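Long-range contacts in Mgp-operon protein 3 (Mycoplasma pneumoniae, PDB 6RJ1), which probably serves as a membrane-anchored, extracellular adhesin through which this human pathogen attaches to its host's cells: residues R130-A135 / W479-D484; G178-N183 / D243-G248; K207-N212 / Q635-V640. All coordinates share one frame; numbering follows the deposited sequence.

Contact 1: R130-A135 / W479-D484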
loop_
_atom_site.group_PDB
_atom_site.type_symbol
_atom_site.label_atom_id
_atom_site.label_comp_id
_atom_site.label_asym_id
_atom_site.label_seq_id
_atom_site.Cartn_x
_atom_site.Cartn_y
_atom_site.Cartn_z
ATOM N N ARG A 130 -0.279 20.496 -23.435
ATOM C CA ARG A 130 -1.519 20.611 -22.672
ATOM C C ARG A 130 -1.430 20.011 -21.269
ATOM O O ARG A 130 -0.478 19.295 -20.956
ATOM C CB ARG A 130 -2.698 19.984 -23.462
ATOM C CG ARG A 130 -2.515 18.510 -23.858
ATOM C CD ARG A 130 -3.683 17.972 -24.659
ATOM N NE ARG A 130 -4.931 18.025 -23.891
ATOM C CZ ARG A 130 -6.046 18.618 -24.308
ATOM N NH1 ARG A 130 -7.120 18.638 -23.534
ATOM N NH2 ARG A 130 -6.097 19.194 -25.505
ATOM N N LYS A 131 -2.437 20.316 -20.429
ATOM C CA LYS A 131 -2.585 19.796 -19.066
ATOM C C LYS A 131 -3.960 19.162 -18.865
ATOM O O LYS A 131 -4.961 19.685 -19.362
ATOM C CB LYS A 131 -2.248 20.846 -17.982
ATOM C CG LYS A 131 -3.090 22.123 -17.974
ATOM C CD LYS A 131 -2.681 23.035 -16.818
ATOM C CE LYS A 131 -3.701 24.105 -16.505
ATOM N NZ LYS A 131 -3.560 25.294 -17.386
ATOM N N ILE A 132 -3.993 18.003 -18.194
ATOM C CA ILE A 132 -5.223 17.259 -17.905
ATOM C C ILE A 132 -5.440 17.294 -16.392
ATOM O O ILE A 132 -4.598 16.803 -15.630
ATOM C CB ILE A 132 -5.203 15.802 -18.483
ATOM C CG1 ILE A 132 -4.896 15.780 -20.001
ATOM C CG2 ILE A 132 -6.503 15.043 -18.179
ATOM C CD1 ILE A 132 -3.557 15.246 -20.353
ATOM N N LYS A 133 -6.555 17.899 -15.966
ATOM C CA LYS A 133 -6.925 18.025 -14.560
ATOM C C LYS A 133 -7.347 16.674 -13.991
ATOM O O LYS A 133 -8.050 15.905 -14.649
ATOM C CB LYS A 133 -8.063 19.038 -14.425
ATOM C CG LYS A 133 -8.165 19.714 -13.075
ATOM C CD LYS A 133 -9.205 20.794 -13.192
ATOM C CE LYS A 133 -9.406 21.576 -11.934
ATOM N NZ LYS A 133 -10.406 20.928 -11.050
ATOM N N LEU A 134 -6.909 16.381 -12.769
ATOM C CA LEU A 134 -7.256 15.132 -12.106
ATOM C C LEU A 134 -8.395 15.432 -11.156
ATOM O O LEU A 134 -8.185 15.796 -10.002
ATOM C CB LEU A 134 -6.043 14.517 -11.391
ATOM C CG LEU A 134 -4.826 14.180 -12.260
ATOM C CD1 LEU A 134 -3.697 13.677 -11.407
ATOM C CD2 LEU A 134 -5.171 13.171 -13.365
ATOM N N ALA A 135 -9.612 15.358 -11.684
ATOM C CA ALA A 135 -10.828 15.637 -10.944
ATOM C C ALA A 135 -11.137 14.579 -9.886
ATOM O O ALA A 135 -10.839 13.395 -10.074
ATOM C CB ALA A 135 -11.990 15.770 -11.905
ATOM N N TRP A 479 -6.756 7.203 -11.382
ATOM C CA TRP A 479 -7.177 7.851 -12.619
ATOM C C TRP A 479 -6.855 7.069 -13.871
ATOM O O TRP A 479 -5.834 6.400 -13.933
ATOM C CB TRP A 479 -6.542 9.241 -12.732
ATOM C CG TRP A 479 -7.263 10.286 -11.953
ATOM C CD1 TRP A 479 -8.286 11.074 -12.390
ATOM C CD2 TRP A 479 -7.022 10.658 -10.590
ATOM N NE1 TRP A 479 -8.703 11.913 -11.381
ATOM C CE2 TRP A 479 -7.926 11.696 -10.270
ATOM C CE3 TRP A 479 -6.122 10.218 -9.604
ATOM C CZ2 TRP A 479 -7.961 12.295 -9.008
ATOM C CZ3 TRP A 479 -6.156 10.816 -8.355
ATOM C CH2 TRP A 479 -7.066 11.840 -8.066
ATOM N N VAL A 480 -7.741 7.164 -14.860
ATOM C CA VAL A 480 -7.606 6.675 -16.228
ATOM C C VAL A 480 -8.171 7.858 -17.042
ATOM O O VAL A 480 -9.392 8.076 -17.079
ATOM C CB VAL A 480 -8.307 5.327 -16.561
ATOM C CG1 VAL A 480 -8.171 5.007 -18.051
ATOM C CG2 VAL A 480 -7.754 4.184 -15.724
ATOM N N VAL A 481 -7.272 8.685 -17.581
ATOM C CA VAL A 481 -7.653 9.892 -18.318
ATOM C C VAL A 481 -7.162 9.852 -19.754
ATOM O O VAL A 481 -6.153 9.215 -20.048
ATOM C CB VAL A 481 -7.216 11.205 -17.593
ATOM C CG1 VAL A 481 -7.987 11.412 -16.300
ATOM C CG2 VAL A 481 -5.714 11.232 -17.325
ATOM N N GLY A 482 -7.883 10.538 -20.630
ATOM C CA GLY A 482 -7.502 10.664 -22.029
ATOM C C GLY A 482 -6.556 11.836 -22.181
ATOM O O GLY A 482 -6.693 12.847 -21.479
ATOM N N GLU A 483 -5.577 11.702 -23.079
ATOM C CA GLU A 483 -4.600 12.750 -23.379
ATOM C C GLU A 483 -5.344 13.979 -23.945
ATOM O O GLU A 483 -5.056 15.113 -23.566
ATOM C CB GLU A 483 -3.590 12.209 -24.398
ATOM C CG GLU A 483 -2.284 12.976 -24.458
ATOM C CD GLU A 483 -1.292 12.489 -25.498
ATOM O OE1 GLU A 483 -0.270 13.185 -25.698
ATOM O OE2 GLU A 483 -1.533 11.426 -26.117
ATOM N N ASP A 484 -6.339 13.719 -24.805
ATOM C CA ASP A 484 -7.204 14.684 -25.473
ATOM C C ASP A 484 -8.142 15.447 -24.519
ATOM O O ASP A 484 -8.569 16.552 -24.867
ATOM C CB ASP A 484 -8.038 13.954 -26.543
ATOM C CG ASP A 484 -8.807 12.751 -26.004
ATOM O OD1 ASP A 484 -8.153 11.758 -25.593
ATOM O OD2 ASP A 484 -10.060 12.803 -25.987
#

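Contact 2: G178-N183 / D243-G248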
loop_
_atom_site.group_PDB
_atom_site.type_symbol
_atom_site.label_atom_id
_atom_site.label_comp_id
_atom_site.label_asym_id
_atom_site.label_seq_id
_atom_site.Cartn_x
_atom_site.Cartn_y
_atom_site.Cartn_z
ATOM N N GLY A 178 3.202 1.202 19.246
ATOM C CA GLY A 178 2.341 2.223 18.668
ATOM C C GLY A 178 1.277 1.590 17.793
ATOM O O GLY A 178 0.168 2.103 17.725
ATOM N N LEU A 179 1.584 0.454 17.131
ATOM C CA LEU A 179 0.614 -0.262 16.299
ATOM C C LEU A 179 -0.343 -1.137 17.131
ATOM O O LEU A 179 -1.453 -1.429 16.676
ATOM C CB LEU A 179 1.323 -1.123 15.235
ATOM C CG LEU A 179 1.775 -0.488 13.904
ATOM C CD1 LEU A 179 0.985 0.779 13.531
ATOM C CD2 LEU A 179 3.244 -0.267 13.876
ATOM N N ALA A 180 0.098 -1.559 18.338
ATOM C CA ALA A 180 -0.638 -2.439 19.255
ATOM C C ALA A 180 -1.905 -1.822 19.858
ATOM O O ALA A 180 -1.831 -0.823 20.568
ATOM C CB ALA A 180 0.285 -2.942 20.362
ATOM N N ARG A 181 -3.061 -2.441 19.592
ATOM C CA ARG A 181 -4.375 -2.024 20.083
ATOM C C ARG A 181 -4.907 -3.124 21.000
ATOM O O ARG A 181 -4.776 -4.301 20.661
ATOM C CB ARG A 181 -5.330 -1.841 18.880
ATOM C CG ARG A 181 -5.724 -0.403 18.512
ATOM C CD ARG A 181 -4.589 0.579 18.239
ATOM N NE ARG A 181 -3.842 0.339 17.004
ATOM C CZ ARG A 181 -3.830 1.167 15.960
ATOM N NH1 ARG A 181 -3.081 0.899 14.903
ATOM N NH2 ARG A 181 -4.564 2.272 15.971
ATOM N N VAL A 182 -5.523 -2.759 22.144
ATOM C CA VAL A 182 -6.096 -3.727 23.091
ATOM C C VAL A 182 -7.108 -4.638 22.381
ATOM O O VAL A 182 -7.944 -4.161 21.613
ATOM C CB VAL A 182 -6.659 -3.073 24.388
ATOM C CG1 VAL A 182 -7.304 -4.111 25.305
ATOM C CG2 VAL A 182 -5.558 -2.317 25.135
ATOM N N ASN A 183 -6.960 -5.954 22.584
ATOM C CA ASN A 183 -7.805 -6.984 21.991
ATOM C C ASN A 183 -9.289 -6.762 22.236
ATOM O O ASN A 183 -9.699 -6.365 23.331
ATOM C CB ASN A 183 -7.426 -8.364 22.532
ATOM C CG ASN A 183 -6.444 -9.138 21.712
ATOM O OD1 ASN A 183 -6.269 -8.935 20.500
ATOM N ND2 ASN A 183 -5.806 -10.077 22.369
ATOM N N ASP A 243 2.875 3.830 22.603
ATOM C CA ASP A 243 2.156 2.610 22.949
ATOM C C ASP A 243 0.658 2.899 22.836
ATOM O O ASP A 243 0.117 3.669 23.632
ATOM C CB ASP A 243 2.529 2.160 24.377
ATOM C CG ASP A 243 2.203 0.717 24.740
ATOM O OD1 ASP A 243 1.364 0.095 24.040
ATOM O OD2 ASP A 243 2.788 0.207 25.728
ATOM N N SER A 244 -0.003 2.294 21.839
ATOM C CA SER A 244 -1.434 2.473 21.595
ATOM C C SER A 244 -2.338 1.693 22.563
ATOM O O SER A 244 -3.563 1.844 22.536
ATOM C CB SER A 244 -1.775 2.156 20.149
ATOM O OG SER A 244 -1.530 3.295 19.348
ATOM N N THR A 245 -1.725 0.879 23.424
ATOM C CA THR A 245 -2.386 0.103 24.462
ATOM C C THR A 245 -2.519 0.999 25.713
ATOM O O THR A 245 -3.363 0.743 26.576
ATOM C CB THR A 245 -1.624 -1.239 24.622
ATOM O OG1 THR A 245 -2.279 -2.240 23.840
ATOM C CG2 THR A 245 -1.456 -1.704 26.078
ATOM N N LYS A 246 -1.725 2.086 25.766
ATOM C CA LYS A 246 -1.676 3.011 26.902
ATOM C C LYS A 246 -2.112 4.443 26.584
ATOM O O LYS A 246 -2.840 5.039 27.376
ATOM C CB LYS A 246 -0.270 2.998 27.529
ATOM C CG LYS A 246 -0.043 1.782 28.418
ATOM C CD LYS A 246 1.430 1.401 28.534
ATOM C CE LYS A 246 1.676 0.309 29.556
ATOM N NZ LYS A 246 1.083 -0.999 29.156
ATOM N N GLU A 247 -1.657 4.996 25.448
ATOM C CA GLU A 247 -1.964 6.377 25.067
ATOM C C GLU A 247 -2.724 6.484 23.744
ATOM O O GLU A 247 -2.955 5.471 23.083
ATOM C CB GLU A 247 -0.686 7.248 25.067
ATOM C CG GLU A 247 -0.049 7.424 26.443
ATOM C CD GLU A 247 -0.882 8.026 27.564
ATOM O OE1 GLU A 247 -0.560 7.744 28.742
ATOM O OE2 GLU A 247 -1.836 8.788 27.281
ATOM N N GLY A 248 -3.120 7.707 23.390
ATOM C CA GLY A 248 -3.905 7.998 22.198
ATOM C C GLY A 248 -5.394 7.939 22.496
ATOM O O GLY A 248 -5.802 7.448 23.556
#

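Contact 3: K207-N212 / Q635-V640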
loop_
_atom_site.group_PDB
_atom_site.type_symbol
_atom_site.label_atom_id
_atom_site.label_comp_id
_atom_site.label_asym_id
_atom_site.label_seq_id
_atom_site.Cartn_x
_atom_site.Cartn_y
_atom_site.Cartn_z
ATOM N N LYS A 207 -26.066 -21.598 16.285
ATOM C CA LYS A 207 -25.619 -20.203 16.206
ATOM C C LYS A 207 -24.751 -19.961 14.956
ATOM O O LYS A 207 -24.238 -18.853 14.767
ATOM C CB LYS A 207 -24.874 -19.779 17.493
ATOM C CG LYS A 207 -25.712 -19.827 18.772
ATOM C CD LYS A 207 -26.519 -18.565 19.004
ATOM C CE LYS A 207 -27.314 -18.643 20.280
ATOM N NZ LYS A 207 -27.919 -17.331 20.606
ATOM N N GLY A 208 -24.629 -20.987 14.108
ATOM C CA GLY A 208 -23.850 -20.932 12.876
ATOM C C GLY A 208 -22.367 -21.077 13.110
ATOM O O GLY A 208 -21.558 -20.585 12.319
ATOM N N LEU A 209 -22.017 -21.770 14.212
ATOM C CA LEU A 209 -20.658 -22.018 14.681
ATOM C C LEU A 209 -20.433 -23.509 14.973
ATOM O O LEU A 209 -19.658 -23.845 15.872
ATOM C CB LEU A 209 -20.390 -21.169 15.947
ATOM C CG LEU A 209 -20.344 -19.658 15.764
ATOM C CD1 LEU A 209 -20.663 -18.950 17.045
ATOM C CD2 LEU A 209 -19.006 -19.206 15.211
ATOM N N LYS A 210 -21.103 -24.402 14.213
ATOM C CA LYS A 210 -20.976 -25.860 14.343
ATOM C C LYS A 210 -19.504 -26.256 14.281
ATOM O O LYS A 210 -18.773 -25.800 13.398
ATOM C CB LYS A 210 -21.763 -26.584 13.234
ATOM C CG LYS A 210 -21.991 -28.063 13.500
ATOM C CD LYS A 210 -22.829 -28.723 12.413
ATOM C CE LYS A 210 -22.021 -29.605 11.509
ATOM N NZ LYS A 210 -22.898 -30.407 10.614
ATOM N N ASN A 211 -19.067 -27.045 15.274
ATOM C CA ASN A 211 -17.716 -27.590 15.446
ATOM C C ASN A 211 -16.615 -26.523 15.528
ATOM O O ASN A 211 -15.442 -26.867 15.371
ATOM C CB ASN A 211 -17.396 -28.643 14.372
ATOM C CG ASN A 211 -18.375 -29.782 14.323
ATOM O OD1 ASN A 211 -18.586 -30.494 15.311
ATOM N ND2 ASN A 211 -18.994 -29.973 13.166
ATOM N N ASN A 212 -16.972 -25.248 15.808
ATOM C CA ASN A 212 -15.976 -24.182 15.938
ATOM C C ASN A 212 -15.243 -24.390 17.257
ATOM O O ASN A 212 -15.881 -24.375 18.314
ATOM C CB ASN A 212 -16.604 -22.796 15.867
ATOM C CG ASN A 212 -15.605 -21.679 15.698
ATOM O OD1 ASN A 212 -14.779 -21.402 16.574
ATOM N ND2 ASN A 212 -15.669 -20.999 14.571
ATOM N N GLN A 635 -17.773 -24.567 11.124
ATOM C CA GLN A 635 -18.450 -23.312 10.836
ATOM C C GLN A 635 -17.860 -22.110 11.521
ATOM O O GLN A 635 -17.354 -22.180 12.640
ATOM C CB GLN A 635 -19.944 -23.416 11.139
ATOM C CG GLN A 635 -20.730 -24.133 10.059
ATOM C CD GLN A 635 -22.192 -24.248 10.385
ATOM O OE1 GLN A 635 -22.660 -23.880 11.471
ATOM N NE2 GLN A 635 -22.951 -24.778 9.436
ATOM N N THR A 636 -18.023 -20.988 10.849
ATOM C CA THR A 636 -17.537 -19.675 11.228
ATOM C C THR A 636 -18.645 -18.668 10.869
ATOM O O THR A 636 -19.394 -18.909 9.921
ATOM C CB THR A 636 -16.111 -19.482 10.617
ATOM O OG1 THR A 636 -15.577 -18.226 10.984
ATOM C CG2 THR A 636 -16.041 -19.692 9.082
ATOM N N THR A 637 -18.846 -17.623 11.686
ATOM C CA THR A 637 -19.897 -16.623 11.431
ATOM C C THR A 637 -19.416 -15.243 11.878
ATOM O O THR A 637 -18.543 -15.165 12.734
ATOM C CB THR A 637 -21.279 -17.063 12.017
ATOM O OG1 THR A 637 -22.339 -16.388 11.334
ATOM C CG2 THR A 637 -21.409 -16.837 13.523
ATOM N N TYR A 638 -19.983 -14.172 11.306
ATOM C CA TYR A 638 -19.631 -12.784 11.631
ATOM C C TYR A 638 -19.921 -12.450 13.120
ATOM O O TYR A 638 -20.959 -12.866 13.631
ATOM C CB TYR A 638 -20.360 -11.793 10.683
ATOM C CG TYR A 638 -19.788 -10.393 10.717
ATOM C CD1 TYR A 638 -18.716 -10.039 9.908
ATOM C CD2 TYR A 638 -20.277 -9.442 11.604
ATOM C CE1 TYR A 638 -18.138 -8.771 9.986
ATOM C CE2 TYR A 638 -19.692 -8.179 11.707
ATOM C CZ TYR A 638 -18.635 -7.842 10.884
ATOM O OH TYR A 638 -18.092 -6.586 10.960
ATOM N N PRO A 639 -19.030 -11.684 13.807
ATOM C CA PRO A 639 -19.260 -11.363 15.236
ATOM C C PRO A 639 -20.391 -10.369 15.551
ATOM O O PRO A 639 -20.141 -9.266 16.048
ATOM C CB PRO A 639 -17.900 -10.827 15.691
ATOM C CG PRO A 639 -17.297 -10.253 14.462
ATOM C CD PRO A 639 -17.723 -11.169 13.353
ATOM N N VAL A 640 -21.642 -10.780 15.290
ATOM C CA VAL A 640 -22.885 -10.050 15.575
ATOM C C VAL A 640 -23.885 -11.086 16.103
ATOM O O VAL A 640 -24.181 -12.057 15.388
ATOM C CB VAL A 640 -23.442 -9.262 14.350
ATOM C CG1 VAL A 640 -24.880 -8.797 14.582
ATOM C CG2 VAL A 640 -22.554 -8.074 14.004
#

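Contact 1: R130-A135 / W479-D484
I132 lies across from E483 and L134 across from W479, with CA atoms 7.1 and 7.3 Å apart, as strand 130-135 runs roughly antiparallel to strand 479-482 at 146°. The axes approach to 8.5 Å, and the two are not adjacent strands: strand 487-492 sits between them in the sheet. The contact is made by side chains meeting one another and the carbonyl groups of A135, E483 and D484. I132 and V481 slide past each other in opposite directions, CG2 of I132 lying 3.9 Å from CB of V481, while the CD1 tip of I132 rests near the E483 carbonyl oxygen. Side chains of strands two places apart in a mixed sheet thus meet across strand 487-492, and W479 and V481 belong to an adhesin family grouped with the beta-propellers. L134 CB sits over one face of the W479 five-membered ring in a CH-pi contact, 3.8 Å from the centroid and offset toward the rim. At the ring's edge W479 NE1 donates to A135 O at 2.9 Å; the bond is bent, 135° at the hydrogen, and G488 O takes a weak share. Beyond I132, the bend of R130 at chi3 (-61°) places NE close to the E483 carbonyl oxygen, though not as a hydrogen bond. One guanidinium face lies against the D484 carbonyl, and NH1 makes a weak hydrogen bond to Q485 O. The E483 carboxylate is engaged by K52 and Y460.

Contact 2: G178-N183 / D243-G248
G178 meets D243 with CA atoms only 4.3 Å apart, and the chains stay close as far as R181 and T245, whose CA atoms lie 5.3 Å apart. One segment starts in the weakly bonded helix about 178-179; in the other an Asx turn bends the loop after strand 239-241, D243 OD1 accepting from T245 N at 3.2 Å from above the carboxylate plane. The D243 carbonyl oxygen adds to this by taking both K246 N and E247 N. Joining turn to helix is S244, whose CB points at the other segment and lies near A180 O. Its hydroxyl gives its hydrogen to G178 O, 2.6 Å from OG, and receives one from R227 N, a case of a buried serine whose donor and acceptor functions are both used. A backbone bond between S244 and A177 seconds the link. V182 and T245 cross at about a right angle, the CG2 branch of V182 reaching T245 OG1 at 3.5 Å. R181 starts out away from the loop, but the bend at chi2 (55°) brings CD alongside S244 CB at 3.7 Å. Its guanidinium forms a salt bridge with E167 and a cation-pi contact with Y662. A further bend at chi3 (70°) turns R181 NE back toward its own segment, where it donates to L179 O at 3.0 Å from above the carbonyl plane, with a weaker bond from NH1 to the same oxygen.

Contact 3: K207-N212 / Q635-V640
L209 and Q635 bring the two segments within 4.6 Å at their CA atoms, and the meeting is one of loop with loop. A type II beta turn from L209 to N212 forms the docking surface, closed by its own bond from N212 N to L209 O and carrying N211 at its third position with positive phi. Q635 grips this turn through both its backbone and its side chain. Its amide N donates to K210 O at 2.8 Å, and its side-chain OE1 accepts from K210 N at 3.2 Å, so both polar backbone atoms of K210 are served by one residue. CG of Q635 lies anti to the carbonyl carbon (chi1 -79°), and the extended chain beyond it carries OE1 over the turn, where K210 CB also packs against the amide. The third bond completes the set: N212 ND2 donates to Q635 O at 2.8 Å, in the carbonyl plane and close to straight at 163°. The other oxygens of N212 are used as well: OD1 accepts from G214 N, and the backbone O of N212 accepts from W200 NE1. N211 ND2 likewise finds acceptors in E632 OE1 and E633 O, just ahead of Q635, and Q635 NE2 has a weak bond to E633 OE1. This illustrates how irregular segments can be joined by matching backbone polar groups with amide side chains. L209 and T637 cross at about a right angle, and H191 of helix 187-192 touches both. G208 O lies near T637 CB, and the CG2 methyl of T637 sits 3.8 Å from L209 CG.

From the N terminus the chain passes first through 130-135, then 178-183 and 207-212, before D243-G248 returns to 178-183 and closes contact 2, the shortest of the loops. W479-D484 next closes contact 1, inside whose loop contact 2 is nested. Contact 3 is closed last, by 635-640, and crosses both others because its first segment lies within their loops and its second beyond them. Contact 1 belongs to the eight-stranded sheet; contact 2 joins helix 176-179 to the loop after strand 239-241, and contact 3 joins two loops, both near the ten-stranded sheet. Contacts 1 and 2 lie on opposite sides of the chain's centre, their centres 42 Å apart; those of contacts 2 and 3 are 28 Å apart.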